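PDB 1JQ3: polyamine aminopropyltransferase from Thermotoga maritima, which catalyses the transfer of a propylamine group from decarboxylated S-adenosylmethionine to putrescine, yielding spermidine and S-methyl-5'-thioadenosine. Local coordinates for residues Val166-Ser171 against Val200-Thr205; Val94-Gly99 against Ala117-Val122; Met75-Leu80 against Thr104-Leu109; Asn152-Val157 against Glu185-Ala190. All coordinates share one frame; numbering follows the deposited sequence.

Contact 1. Residues Val166-Ser171 against Val200-Thr205; sequences VIIIDS and VFSAET. With AAT (S-adenosyl-1,8-diamino-3-thiooctane), chain E.
Phe-201 swings its ring out opposite the main-chain N (chi1 170°) and sets it obliquely beside Ile-169, whose CG1, turned away from the carbonyl carbon (chi1 -48°), comes to 3.8 Å from Phe-201 CE1. The two strands run parallel in the Rossmann-like sheet of the AdoMet-dependent transferase fold. Four backbone bonds join them, the shortest from Ile-169 N to Ser-202 O at 2.8 Å. On the same face as Phe-201, Ile-169 CB meets Ala-203 CB at 3.6 Å, and helix 185-194 covers this layer through Phe-187, Tyr-188 and Cys-191. Cutting Phe-201 back to an alanine is likely to open a gap beside Ile-169 CG1 and take away the surface on which Tyr-188 and Cys-191 pack. The other face carries Val-166 against Val-200, and Ser-202 OG, held by Leu-80 O, touching both branches of Ile-168. Asp-170, the inferred proton acceptor, turns away from the second strand; its OD1 accepts from the ligand amine N at 3.1 Å, OD2 more weakly, and Tyr-76 and Thr-104 hold the two oxygens. Beyond it a water bridges Ser-171 OG and Glu-204 O, donating to the latter at 2.6 Å.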
# COMPACT_ATOMS: atom_id res chain seq x y z
N VAL A 166 6.48 -9.95 -42.52
CA VAL A 166 6.82 -9.39 -41.22
C VAL A 166 6.24 -10.24 -40.09
O VAL A 166 5.10 -10.69 -40.17
CB VAL A 166 6.20 -7.96 -41.05
CG1 VAL A 166 6.55 -7.38 -39.67
CG2 VAL A 166 6.67 -7.03 -42.16
N ILE A 167 7.04 -10.46 -39.06
CA ILE A 167 6.58 -11.19 -37.88
C ILE A 167 6.92 -10.30 -36.70
O ILE A 167 8.05 -9.83 -36.58
CB ILE A 167 7.27 -12.58 -37.73
CG1 ILE A 167 6.75 -13.53 -38.81
CG2 ILE A 167 6.99 -13.17 -36.35
CD1 ILE A 167 7.46 -14.88 -38.87
N ILE A 168 5.93 -10.02 -35.87
CA ILE A 168 6.12 -9.17 -34.70
C ILE A 168 5.74 -9.97 -33.45
O ILE A 168 4.69 -10.61 -33.42
CB ILE A 168 5.21 -7.93 -34.78
CG1 ILE A 168 5.64 -7.03 -35.95
CG2 ILE A 168 5.25 -7.15 -33.46
CD1 ILE A 168 4.59 -5.99 -36.35
N ILE A 169 6.64 -10.00 -32.47
CA ILE A 169 6.38 -10.70 -31.20
C ILE A 169 5.94 -9.67 -30.15
O ILE A 169 6.73 -8.86 -29.68
CB ILE A 169 7.61 -11.44 -30.67
CG1 ILE A 169 8.28 -12.26 -31.77
CG2 ILE A 169 7.19 -12.35 -29.50
CD1 ILE A 169 7.31 -13.17 -32.52
N ASP A 170 4.66 -9.73 -29.78
CA ASP A 170 4.07 -8.81 -28.80
C ASP A 170 3.67 -9.68 -27.61
O ASP A 170 2.50 -9.88 -27.32
CB ASP A 170 2.84 -8.16 -29.45
CG ASP A 170 2.22 -7.06 -28.59
OD1 ASP A 170 2.64 -6.82 -27.44
OD2 ASP A 170 1.26 -6.44 -29.09
N SER A 171 4.67 -10.17 -26.90
CA SER A 171 4.47 -11.08 -25.78
C SER A 171 4.46 -10.50 -24.37
O SER A 171 4.85 -9.36 -24.14
CB SER A 171 5.61 -12.10 -25.82
OG SER A 171 6.84 -11.40 -25.67
N VAL A 200 11.21 -9.23 -42.48
CA VAL A 200 11.71 -8.50 -41.32
C VAL A 200 11.00 -8.98 -40.06
O VAL A 200 9.93 -9.61 -40.13
CB VAL A 200 11.61 -6.98 -41.49
CG1 VAL A 200 12.46 -6.53 -42.69
CG2 VAL A 200 10.17 -6.56 -41.70
N PHE A 201 11.55 -8.59 -38.92
CA PHE A 201 11.05 -9.06 -37.62
C PHE A 201 11.28 -8.04 -36.49
O PHE A 201 12.21 -7.25 -36.54
CB PHE A 201 11.86 -10.34 -37.33
CG PHE A 201 11.73 -10.90 -35.95
CD1 PHE A 201 10.91 -11.99 -35.71
CD2 PHE A 201 12.51 -10.41 -34.90
CE1 PHE A 201 10.88 -12.61 -34.46
CE2 PHE A 201 12.49 -11.01 -33.66
CZ PHE A 201 11.66 -12.12 -33.44
N SER A 202 10.40 -8.07 -35.48
CA SER A 202 10.57 -7.24 -34.29
C SER A 202 9.96 -7.99 -33.12
O SER A 202 9.01 -8.76 -33.28
CB SER A 202 9.96 -5.83 -34.43
OG SER A 202 8.56 -5.84 -34.24
N ALA A 203 10.55 -7.83 -31.94
CA ALA A 203 10.05 -8.48 -30.75
C ALA A 203 10.28 -7.54 -29.58
O ALA A 203 11.28 -6.81 -29.56
CB ALA A 203 10.78 -9.80 -30.52
N GLU A 204 9.34 -7.52 -28.64
CA GLU A 204 9.52 -6.68 -27.47
C GLU A 204 10.55 -7.44 -26.63
O GLU A 204 10.41 -8.65 -26.46
CB GLU A 204 8.17 -6.49 -26.74
CG GLU A 204 7.65 -7.68 -25.93
CD GLU A 204 8.27 -7.78 -24.53
OE1 GLU A 204 8.10 -8.82 -23.86
OE2 GLU A 204 8.95 -6.83 -24.10
N THR A 205 11.60 -6.77 -26.17
CA THR A 205 12.63 -7.45 -25.39
C THR A 205 12.85 -6.93 -23.96
O THR A 205 13.96 -6.96 -23.43
CB THR A 205 13.97 -7.54 -26.16
OG1 THR A 205 14.25 -6.28 -26.78
CG2 THR A 205 13.89 -8.61 -27.24
N AAT E . 0.25 -5.27 -26.27
CA AAT E . 0.79 -4.82 -25.08
CB AAT E . 0.67 -5.84 -24.04
CG AAT E . 1.16 -7.13 -24.52
SD AAT E . -0.15 -8.33 -24.36
C5' AAT E . 0.67 -9.93 -24.50
C4' AAT E . -0.25 -11.05 -24.91
O4' AAT E . 0.48 -12.07 -25.35
C3' AAT E . -1.07 -11.56 -23.81
O3' AAT E . -2.37 -11.28 -24.21
C2' AAT E . -0.81 -13.13 -23.76
O2' AAT E . -1.88 -14.01 -23.46
C1' AAT E . -0.13 -13.31 -25.11
N9 AAT E . 0.95 -14.25 -25.17
C8 AAT E . 1.64 -14.90 -24.18
N7 AAT E . 2.09 -16.14 -24.47
C5 AAT E . 1.67 -16.34 -25.69
C6 AAT E . 1.85 -17.52 -26.57
N6 AAT E . 2.56 -18.66 -26.18
N1 AAT E . 1.30 -17.54 -27.87
C2 AAT E . 0.60 -16.39 -28.22
N3 AAT E . 0.38 -15.23 -27.47
C4 AAT E . 0.94 -15.22 -26.17
C11 AAT E . 2.35 -7.56 -23.69
C12 AAT E . 3.61 -6.78 -23.38
C13 AAT E . 3.61 -6.18 -21.99
C14 AAT E . 4.80 -6.31 -21.06
C15 AAT E . 4.82 -5.71 -19.67
N16 AAT E . 5.79 -5.70 -18.63
O HOH W 1 9.15 -10.78 -27.35

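Contact 2. Residues Val94-Gly99 against Ala117-Val122; sequences VLIIGG and AILCEV. With AAT (S-adenosyl-1,8-diamino-3-thiooctane), chain E.
Leu-119 reaches over to the neighbouring strand: CD1 lies 3.6 Å from Ile-96 CG2, the two side chains meeting at a slant, and also approaches Gly-98 O at 3.2 Å. Its CD2 branch turns to Gly-99 O instead, so one leucine spans the end of strand 93-98 and the start of the following loop. CG stands opposite the backbone N (chi1 -175°), which carries both methyls toward the glycines. On the reverse face Leu-95 CD1 touches Ile-118 CG2 at 3.9 Å, and Tyr-156 of helix 153-156 covers both residues together with Cys-120. The strands are the two parallel strands of a beta-alpha-beta unit, linked through helix 103-108, the first leading into a glycine-rich turn consistent with the Rossmann-type GxGxxG pattern. Their four backbone bonds are nearly straight. Gly-98, at a phi of 95°, holds a conformation suited to glycine and lets the ligand lie close, CA 3.3 Å from ligand N3. Glu-121, bent at chi2 (61°), faces the ribose with its carboxylate: OE1 accepts from ligand O3' at 2.9 Å, while OE2 lies 2.7 Å from O2' and also takes Asp-123 N. Val-122 CG1 packs against the adenine, 3.6 Å from ligand C5.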
# COMPACT_ATOMS: atom_id res chain seq x y z
N VAL A 94 1.41 -10.18 -42.71
CA VAL A 94 2.01 -9.99 -41.40
C VAL A 94 1.45 -10.95 -40.36
O VAL A 94 0.27 -11.30 -40.39
CB VAL A 94 1.78 -8.54 -40.87
CG1 VAL A 94 2.61 -8.28 -39.58
CG2 VAL A 94 2.15 -7.52 -41.95
N LEU A 95 2.33 -11.39 -39.48
CA LEU A 95 1.96 -12.28 -38.39
C LEU A 95 2.37 -11.61 -37.09
O LEU A 95 3.53 -11.26 -36.89
CB LEU A 95 2.67 -13.63 -38.50
CG LEU A 95 2.54 -14.54 -37.27
CD1 LEU A 95 1.10 -14.90 -37.01
CD2 LEU A 95 3.41 -15.79 -37.43
N ILE A 96 1.40 -11.45 -36.20
CA ILE A 96 1.66 -10.85 -34.89
C ILE A 96 1.42 -11.96 -33.87
O ILE A 96 0.36 -12.58 -33.88
CB ILE A 96 0.67 -9.70 -34.58
CG1 ILE A 96 0.82 -8.59 -35.63
CG2 ILE A 96 0.94 -9.17 -33.18
CD1 ILE A 96 -0.34 -7.62 -35.68
N ILE A 97 2.41 -12.22 -33.02
CA ILE A 97 2.26 -13.26 -31.99
C ILE A 97 2.06 -12.55 -30.66
O ILE A 97 2.88 -11.71 -30.27
CB ILE A 97 3.47 -14.21 -31.99
CG1 ILE A 97 3.42 -15.06 -33.27
CG2 ILE A 97 3.46 -15.07 -30.74
CD1 ILE A 97 4.64 -15.90 -33.53
N GLY A 98 0.96 -12.87 -29.98
CA GLY A 98 0.61 -12.21 -28.73
C GLY A 98 -0.34 -11.06 -29.05
O GLY A 98 -1.19 -11.19 -29.94
N GLY A 99 -0.21 -9.95 -28.33
CA GLY A 99 -1.03 -8.77 -28.58
C GLY A 99 -2.53 -8.93 -28.64
O GLY A 99 -3.18 -8.31 -29.48
N ALA A 117 -3.29 -9.63 -42.12
CA ALA A 117 -2.62 -9.51 -40.82
C ALA A 117 -3.20 -10.59 -39.90
O ALA A 117 -4.39 -10.61 -39.64
CB ALA A 117 -2.81 -8.13 -40.21
N ILE A 118 -2.36 -11.51 -39.45
CA ILE A 118 -2.83 -12.56 -38.57
C ILE A 118 -2.42 -12.25 -37.14
O ILE A 118 -1.27 -11.94 -36.86
CB ILE A 118 -2.25 -13.93 -38.97
CG1 ILE A 118 -2.76 -14.33 -40.37
CG2 ILE A 118 -2.65 -14.98 -37.91
CD1 ILE A 118 -2.24 -15.67 -40.87
N LEU A 119 -3.40 -12.28 -36.24
CA LEU A 119 -3.16 -12.04 -34.82
C LEU A 119 -3.30 -13.39 -34.12
O LEU A 119 -4.40 -13.93 -34.03
CB LEU A 119 -4.17 -11.04 -34.26
CG LEU A 119 -3.91 -10.63 -32.81
CD1 LEU A 119 -2.49 -10.04 -32.67
CD2 LEU A 119 -4.97 -9.63 -32.36
N CYS A 120 -2.18 -13.91 -33.64
CA CYS A 120 -2.14 -15.21 -32.98
C CYS A 120 -1.98 -15.04 -31.48
O CYS A 120 -0.87 -14.85 -30.97
CB CYS A 120 -0.99 -16.03 -33.54
SG CYS A 120 -0.96 -17.73 -32.94
N GLU A 121 -3.11 -15.08 -30.78
CA GLU A 121 -3.18 -14.90 -29.34
C GLU A 121 -3.50 -16.25 -28.69
O GLU A 121 -4.40 -16.95 -29.12
CB GLU A 121 -4.26 -13.85 -29.02
CG GLU A 121 -4.74 -13.78 -27.56
CD GLU A 121 -3.66 -13.45 -26.57
OE1 GLU A 121 -2.87 -12.50 -26.83
OE2 GLU A 121 -3.58 -14.14 -25.52
N VAL A 122 -2.80 -16.57 -27.61
CA VAL A 122 -2.99 -17.86 -26.95
C VAL A 122 -4.27 -17.96 -26.12
O VAL A 122 -4.88 -19.02 -26.01
CB VAL A 122 -1.77 -18.21 -26.07
CG1 VAL A 122 -1.72 -17.32 -24.84
CG2 VAL A 122 -1.76 -19.69 -25.71
N AAT E . 0.25 -5.27 -26.27
CA AAT E . 0.79 -4.82 -25.08
CB AAT E . 0.67 -5.84 -24.04
CG AAT E . 1.16 -7.13 -24.52
SD AAT E . -0.15 -8.33 -24.36
C5' AAT E . 0.67 -9.93 -24.50
C4' AAT E . -0.25 -11.05 -24.91
O4' AAT E . 0.48 -12.07 -25.35
C3' AAT E . -1.07 -11.56 -23.81
O3' AAT E . -2.37 -11.28 -24.21
C2' AAT E . -0.81 -13.13 -23.76
O2' AAT E . -1.88 -14.01 -23.46
C1' AAT E . -0.13 -13.31 -25.11
N9 AAT E . 0.95 -14.25 -25.17
C8 AAT E . 1.64 -14.90 -24.18
N7 AAT E . 2.09 -16.14 -24.47
C5 AAT E . 1.67 -16.34 -25.69
C6 AAT E . 1.85 -17.52 -26.57
N6 AAT E . 2.56 -18.66 -26.18
N1 AAT E . 1.30 -17.54 -27.87
C2 AAT E . 0.60 -16.39 -28.22
N3 AAT E . 0.38 -15.23 -27.47
C4 AAT E . 0.94 -15.22 -26.17
C11 AAT E . 2.35 -7.56 -23.69
C12 AAT E . 3.61 -6.78 -23.38
C13 AAT E . 3.61 -6.18 -21.99
C14 AAT E . 4.80 -6.31 -21.06
C15 AAT E . 4.82 -5.71 -19.67
N16 AAT E . 5.79 -5.70 -18.63

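Contact 3. Residues Met75-Leu80 against Thr104-Leu109; sequences MYHEML and TLREVL. With AAT (S-adenosyl-1,8-diamino-3-thiooctane), chain E.
The His-77 ring crosses Thr-104 at about a right angle and presents its edge, CD2 lying 3.3 Å from Thr-104 OG1; Leu-80 CD2 meets the same oxygen, whose hydrogen bond goes to Asp-170. Glu-107 CG rests on His-77 O at 3.7 Å. Helices 73-87 and 103-108, inclined at 50°, lie together over one face of the Rossmann-like sheet, Thr-104 and Val-108 touching strand 93-98. Charged groups gather round Glu-107, whose bend at chi2 (-55°) brings its carboxylate to Glu-78 CG and Arg-106. Within its own helix Arg-106 forms a side-on salt bridge to Glu-107 OE2 through NE and NH2, the latter at 2.8 Å on the anti lone pair. A water donates to both Glu-107 OE2 and Glu-78 OE2, which Lys-272 N also binds; His-82 and Lys-110 hold Glu-107 OE1. A glutamine in place of Glu-107 would probably leave Lys-110 without its mate and Arg-106 relying on its salt bridge to Glu-73. Ligand bonding falls to His-77: NE2 accepts the amine N in the ring plane at 2.9 Å, while Glu-73 holds ND1 and so fixes the ring's rotation.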
# COMPACT_ATOMS: atom_id res chain seq x y z
N MET A 75 2.70 4.48 -27.38
CA MET A 75 4.16 4.54 -27.35
C MET A 75 4.78 3.20 -27.66
O MET A 75 5.74 3.11 -28.42
CB MET A 75 4.64 5.01 -25.98
CG MET A 75 4.15 6.37 -25.57
SD MET A 75 4.88 6.84 -23.97
CE MET A 75 3.84 8.27 -23.54
N TYR A 76 4.21 2.17 -27.05
CA TYR A 76 4.67 0.81 -27.20
C TYR A 76 4.27 0.26 -28.56
O TYR A 76 5.14 -0.12 -29.35
CB TYR A 76 4.07 -0.06 -26.07
CG TYR A 76 4.32 -1.54 -26.21
CD1 TYR A 76 5.54 -2.11 -25.83
CD2 TYR A 76 3.34 -2.38 -26.74
CE1 TYR A 76 5.77 -3.49 -25.99
CE2 TYR A 76 3.56 -3.73 -26.90
CZ TYR A 76 4.77 -4.28 -26.52
OH TYR A 76 4.95 -5.63 -26.69
N HIS A 77 2.98 0.28 -28.87
CA HIS A 77 2.51 -0.27 -30.14
C HIS A 77 3.09 0.39 -31.38
O HIS A 77 3.41 -0.30 -32.35
CB HIS A 77 0.99 -0.31 -30.17
CG HIS A 77 0.41 -1.18 -29.10
ND1 HIS A 77 -0.50 -0.72 -28.17
CD2 HIS A 77 0.65 -2.48 -28.78
CE1 HIS A 77 -0.80 -1.70 -27.33
NE2 HIS A 77 -0.12 -2.77 -27.68
N GLU A 78 3.29 1.70 -31.34
CA GLU A 78 3.87 2.38 -32.50
C GLU A 78 5.32 2.00 -32.70
O GLU A 78 5.74 1.80 -33.83
CB GLU A 78 3.73 3.90 -32.40
CG GLU A 78 2.30 4.37 -32.57
CD GLU A 78 2.20 5.87 -32.72
OE1 GLU A 78 3.24 6.54 -32.95
OE2 GLU A 78 1.07 6.39 -32.64
N MET A 79 6.09 1.86 -31.62
CA MET A 79 7.49 1.49 -31.77
C MET A 79 7.69 0.02 -32.14
O MET A 79 8.56 -0.31 -32.94
CB MET A 79 8.30 1.83 -30.51
CG MET A 79 8.53 3.33 -30.33
SD MET A 79 9.31 4.10 -31.81
CE MET A 79 10.93 3.36 -31.75
N LEU A 80 6.85 -0.86 -31.59
CA LEU A 80 6.98 -2.28 -31.89
C LEU A 80 6.61 -2.57 -33.34
O LEU A 80 7.28 -3.35 -34.01
CB LEU A 80 6.10 -3.12 -30.94
CG LEU A 80 6.14 -4.64 -31.16
CD1 LEU A 80 7.52 -5.19 -30.89
CD2 LEU A 80 5.11 -5.32 -30.25
N THR A 104 -1.04 -3.59 -31.56
CA THR A 104 -0.05 -3.79 -32.61
C THR A 104 -0.76 -4.02 -33.94
O THR A 104 -0.34 -3.49 -34.97
CB THR A 104 0.85 -4.98 -32.25
OG1 THR A 104 1.57 -4.66 -31.06
CG2 THR A 104 1.84 -5.29 -33.35
N LEU A 105 -1.83 -4.80 -33.91
CA LEU A 105 -2.64 -5.07 -35.10
C LEU A 105 -3.16 -3.74 -35.65
O LEU A 105 -3.08 -3.48 -36.86
CB LEU A 105 -3.81 -6.00 -34.76
CG LEU A 105 -4.85 -6.22 -35.87
CD1 LEU A 105 -4.20 -6.88 -37.09
CD2 LEU A 105 -5.99 -7.08 -35.34
N ARG A 106 -3.62 -2.88 -34.75
CA ARG A 106 -4.14 -1.58 -35.16
C ARG A 106 -3.07 -0.78 -35.92
O ARG A 106 -3.37 -0.20 -36.97
CB ARG A 106 -4.62 -0.79 -33.94
CG ARG A 106 -5.18 0.58 -34.25
CD ARG A 106 -5.29 1.42 -32.97
NE ARG A 106 -3.96 1.69 -32.43
CZ ARG A 106 -3.68 1.84 -31.13
NH1 ARG A 106 -4.65 1.76 -30.22
NH2 ARG A 106 -2.44 2.08 -30.76
N GLU A 107 -1.84 -0.78 -35.41
CA GLU A 107 -0.75 -0.04 -36.05
C GLU A 107 -0.33 -0.65 -37.38
O GLU A 107 -0.09 0.06 -38.36
CB GLU A 107 0.47 0.08 -35.14
CG GLU A 107 0.20 0.83 -33.83
CD GLU A 107 -0.39 2.22 -34.05
OE1 GLU A 107 0.06 2.95 -34.97
OE2 GLU A 107 -1.30 2.60 -33.28
N VAL A 108 -0.22 -1.98 -37.40
CA VAL A 108 0.13 -2.69 -38.64
C VAL A 108 -0.90 -2.39 -39.74
O VAL A 108 -0.54 -2.12 -40.89
CB VAL A 108 0.20 -4.23 -38.37
CG1 VAL A 108 0.12 -5.03 -39.67
CG2 VAL A 108 1.49 -4.57 -37.60
N LEU A 109 -2.18 -2.38 -39.36
CA LEU A 109 -3.25 -2.13 -40.33
C LEU A 109 -3.25 -0.73 -40.96
O LEU A 109 -3.94 -0.48 -41.96
CB LEU A 109 -4.60 -2.41 -39.70
CG LEU A 109 -4.89 -3.89 -39.41
CD1 LEU A 109 -6.20 -3.97 -38.65
CD2 LEU A 109 -4.95 -4.71 -40.71
N AAT E . 0.25 -5.27 -26.27
CA AAT E . 0.79 -4.82 -25.08
CB AAT E . 0.67 -5.84 -24.04
CG AAT E . 1.16 -7.13 -24.52
SD AAT E . -0.15 -8.33 -24.36
C5' AAT E . 0.67 -9.93 -24.50
C4' AAT E . -0.25 -11.05 -24.91
O4' AAT E . 0.48 -12.07 -25.35
C3' AAT E . -1.07 -11.56 -23.81
O3' AAT E . -2.37 -11.28 -24.21
C2' AAT E . -0.81 -13.13 -23.76
O2' AAT E . -1.88 -14.01 -23.46
C1' AAT E . -0.13 -13.31 -25.11
N9 AAT E . 0.95 -14.25 -25.17
C8 AAT E . 1.64 -14.90 -24.18
N7 AAT E . 2.09 -16.14 -24.47
C5 AAT E . 1.67 -16.34 -25.69
C6 AAT E . 1.85 -17.52 -26.57
N6 AAT E . 2.56 -18.66 -26.18
N1 AAT E . 1.30 -17.54 -27.87
C2 AAT E . 0.60 -16.39 -28.22
N3 AAT E . 0.38 -15.23 -27.47
C4 AAT E . 0.94 -15.22 -26.17
C11 AAT E . 2.35 -7.56 -23.69
C12 AAT E . 3.61 -6.78 -23.38
C13 AAT E . 3.61 -6.18 -21.99
C14 AAT E . 4.80 -6.31 -21.06
C15 AAT E . 4.82 -5.71 -19.67
N16 AAT E . 5.79 -5.70 -18.63
O HOH W 2 -1.20 5.20 -32.39

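Contact 4. Residues Asn152-Val157 against Glu185-Ala190; sequences NGAEYV and EEFYQA. With AAT (S-adenosyl-1,8-diamino-3-thiooctane), chain E.
Phe-187 and Ala-190, one helical turn apart, form the face that helix 185-194 offers to the short helix 153-156, both lying over the same side of the Rossmann-like sheet. Phe-187 is the first residue of the segment to touch and makes most of the contacts. Its CG is opposite the backbone N (chi1 168°), which swings the ring toward the other helix. There CD1 comes to 3.6 Å from Ala-154 CA, approaching obliquely, and Gly-153 O lies at the ring edge near its plane. CE1 reaches Val-157 CG1 at 3.8 Å, the two side chains crossing at about a right angle. At its CZ end the ring meets Ile-97 and Ile-169 of the sheet, and Leu-182 of a loop adds to its packing. Tyr-188, next in sequence, turns away to helix 212-223. Ala-190 then points its methyl at the same valine branch, so that Val-157 CG1 touches Phe-187 CE1 and Ala-190 CB from two directions nearly perpendicular to each other, the latter also at 3.8 Å. Helix 153-156 begins at the adenine. Asn-152 is its N-cap, OD1 accepting from Ala-154 N at 3.1 Å with the donor well above the carbonyl plane. The same OD1 takes adenine N6 at 2.8 Å, almost straight at 175°, and Gly-153 N donates to adenine N1, also at 2.8 Å and 172°.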
# COMPACT_ATOMS: atom_id res chain seq x y z
N ASN A 152 -1.03 -21.11 -29.51
CA ASN A 152 0.26 -20.84 -28.89
C ASN A 152 1.16 -20.49 -30.08
O ASN A 152 1.38 -21.34 -30.95
CB ASN A 152 0.78 -22.10 -28.17
CG ASN A 152 2.20 -21.94 -27.63
OD1 ASN A 152 2.87 -20.92 -27.86
ND2 ASN A 152 2.67 -22.95 -26.92
N GLY A 153 1.66 -19.26 -30.10
CA GLY A 153 2.50 -18.80 -31.20
C GLY A 153 3.72 -19.65 -31.53
O GLY A 153 4.11 -19.74 -32.69
N ALA A 154 4.31 -20.26 -30.51
CA ALA A 154 5.50 -21.09 -30.70
C ALA A 154 5.17 -22.34 -31.51
O ALA A 154 6.00 -22.85 -32.27
CB ALA A 154 6.11 -21.47 -29.35
N GLU A 155 3.94 -22.81 -31.37
CA GLU A 155 3.47 -23.99 -32.09
C GLU A 155 2.90 -23.56 -33.45
O GLU A 155 3.18 -24.18 -34.47
CB GLU A 155 2.44 -24.74 -31.23
CG GLU A 155 2.61 -26.27 -31.17
CD GLU A 155 4.05 -26.73 -30.91
OE1 GLU A 155 4.59 -26.49 -29.80
OE2 GLU A 155 4.64 -27.34 -31.83
N TYR A 156 2.17 -22.45 -33.46
CA TYR A 156 1.54 -21.93 -34.67
C TYR A 156 2.50 -21.53 -35.81
O TYR A 156 2.27 -21.91 -36.96
CB TYR A 156 0.63 -20.74 -34.31
CG TYR A 156 -0.18 -20.23 -35.47
CD1 TYR A 156 -1.23 -20.98 -35.99
CD2 TYR A 156 0.11 -19.00 -36.06
CE1 TYR A 156 -1.98 -20.52 -37.07
CE2 TYR A 156 -0.64 -18.53 -37.15
CZ TYR A 156 -1.68 -19.30 -37.64
OH TYR A 156 -2.43 -18.85 -38.71
N VAL A 157 3.56 -20.80 -35.48
CA VAL A 157 4.53 -20.34 -36.49
C VAL A 157 5.28 -21.47 -37.22
O VAL A 157 5.63 -21.32 -38.39
CB VAL A 157 5.57 -19.35 -35.88
CG1 VAL A 157 6.57 -20.08 -35.00
CG2 VAL A 157 6.28 -18.57 -36.99
N GLU A 185 15.55 -20.26 -28.82
CA GLU A 185 16.34 -20.06 -30.04
C GLU A 185 15.64 -20.81 -31.17
O GLU A 185 15.62 -20.36 -32.31
CB GLU A 185 17.76 -20.60 -29.88
CG GLU A 185 18.64 -20.38 -31.11
CD GLU A 185 19.91 -21.23 -31.11
OE1 GLU A 185 20.39 -21.61 -30.02
OE2 GLU A 185 20.44 -21.50 -32.22
N GLU A 186 15.05 -21.95 -30.82
CA GLU A 186 14.32 -22.77 -31.79
C GLU A 186 13.11 -21.98 -32.30
O GLU A 186 12.79 -22.03 -33.49
CB GLU A 186 13.85 -24.07 -31.12
CG GLU A 186 13.01 -24.96 -32.02
CD GLU A 186 12.53 -26.22 -31.32
OE1 GLU A 186 12.16 -26.15 -30.12
OE2 GLU A 186 12.49 -27.28 -31.99
N PHE A 187 12.46 -21.26 -31.40
CA PHE A 187 11.30 -20.46 -31.78
C PHE A 187 11.71 -19.36 -32.76
O PHE A 187 11.03 -19.12 -33.76
CB PHE A 187 10.65 -19.85 -30.54
CG PHE A 187 9.63 -18.80 -30.86
CD1 PHE A 187 8.44 -19.14 -31.48
CD2 PHE A 187 9.90 -17.46 -30.59
CE1 PHE A 187 7.53 -18.16 -31.84
CE2 PHE A 187 9.00 -16.48 -30.94
CZ PHE A 187 7.81 -16.82 -31.57
N TYR A 188 12.83 -18.69 -32.48
CA TYR A 188 13.30 -17.64 -33.37
C TYR A 188 13.68 -18.22 -34.73
O TYR A 188 13.50 -17.57 -35.76
CB TYR A 188 14.45 -16.87 -32.73
CG TYR A 188 14.02 -16.11 -31.49
CD1 TYR A 188 12.97 -15.19 -31.54
CD2 TYR A 188 14.69 -16.28 -30.27
CE1 TYR A 188 12.59 -14.47 -30.41
CE2 TYR A 188 14.31 -15.56 -29.13
CZ TYR A 188 13.26 -14.65 -29.21
OH TYR A 188 12.92 -13.91 -28.11
N GLN A 189 14.21 -19.44 -34.72
CA GLN A 189 14.57 -20.10 -35.98
C GLN A 189 13.29 -20.37 -36.77
O GLN A 189 13.23 -20.17 -37.98
CB GLN A 189 15.33 -21.41 -35.71
CG GLN A 189 15.88 -22.08 -36.97
CD GLN A 189 16.90 -21.21 -37.70
OE1 GLN A 189 17.95 -20.88 -37.15
NE2 GLN A 189 16.58 -20.82 -38.93
N ALA A 190 12.23 -20.78 -36.06
CA ALA A 190 10.94 -21.04 -36.69
C ALA A 190 10.37 -19.76 -37.30
O ALA A 190 9.72 -19.80 -38.34
CB ALA A 190 9.97 -21.63 -35.67
N AAT E . 0.25 -5.27 -26.27
CA AAT E . 0.79 -4.82 -25.08
CB AAT E . 0.67 -5.84 -24.04
CG AAT E . 1.16 -7.13 -24.52
SD AAT E . -0.15 -8.33 -24.36
C5' AAT E . 0.67 -9.93 -24.50
C4' AAT E . -0.25 -11.05 -24.91
O4' AAT E . 0.48 -12.07 -25.35
C3' AAT E . -1.07 -11.56 -23.81
O3' AAT E . -2.37 -11.28 -24.21
C2' AAT E . -0.81 -13.13 -23.76
O2' AAT E . -1.88 -14.01 -23.46
C1' AAT E . -0.13 -13.31 -25.11
N9 AAT E . 0.95 -14.25 -25.17
C8 AAT E . 1.64 -14.90 -24.18
N7 AAT E . 2.09 -16.14 -24.47
C5 AAT E . 1.67 -16.34 -25.69
C6 AAT E . 1.85 -17.52 -26.57
N6 AAT E . 2.56 -18.66 -26.18
N1 AAT E . 1.30 -17.54 -27.87
C2 AAT E . 0.60 -16.39 -28.22
N3 AAT E . 0.38 -15.23 -27.47
C4 AAT E . 0.94 -15.22 -26.17
C11 AAT E . 2.35 -7.56 -23.69
C12 AAT E . 3.61 -6.78 -23.38
C13 AAT E . 3.61 -6.18 -21.99
C14 AAT E . 4.80 -6.31 -21.06
C15 AAT E . 4.82 -5.71 -19.67
N16 AAT E . 5.79 -5.70 -18.63

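Contacts 1 to 3 are buried near the centre of the chain, 1 and 2 within the sheet and 3 against it; contact 4 lies farther out, about 17 Å from centre to centre. Contacts 1 and 2 share one sheet, joined where Asp-170 N meets Ile-97 O, and rely on parallel backbone bonding with mostly apolar packing on the faces. Contacts 3 and 4 are helix pairs flanking that sheet. Contact 3 mixes charge, water and a histidine; contact 4 is almost wholly apolar between its helices. Contact 3 packs on Ile-96 and Ile-168, contact 4 on Ile-97 and Ile-169. All four meet the same ligand: contacts 1 and 3 at its amine, contact 2 at the ribose and part of the adenine, contact 4 at adenine N1 and N6.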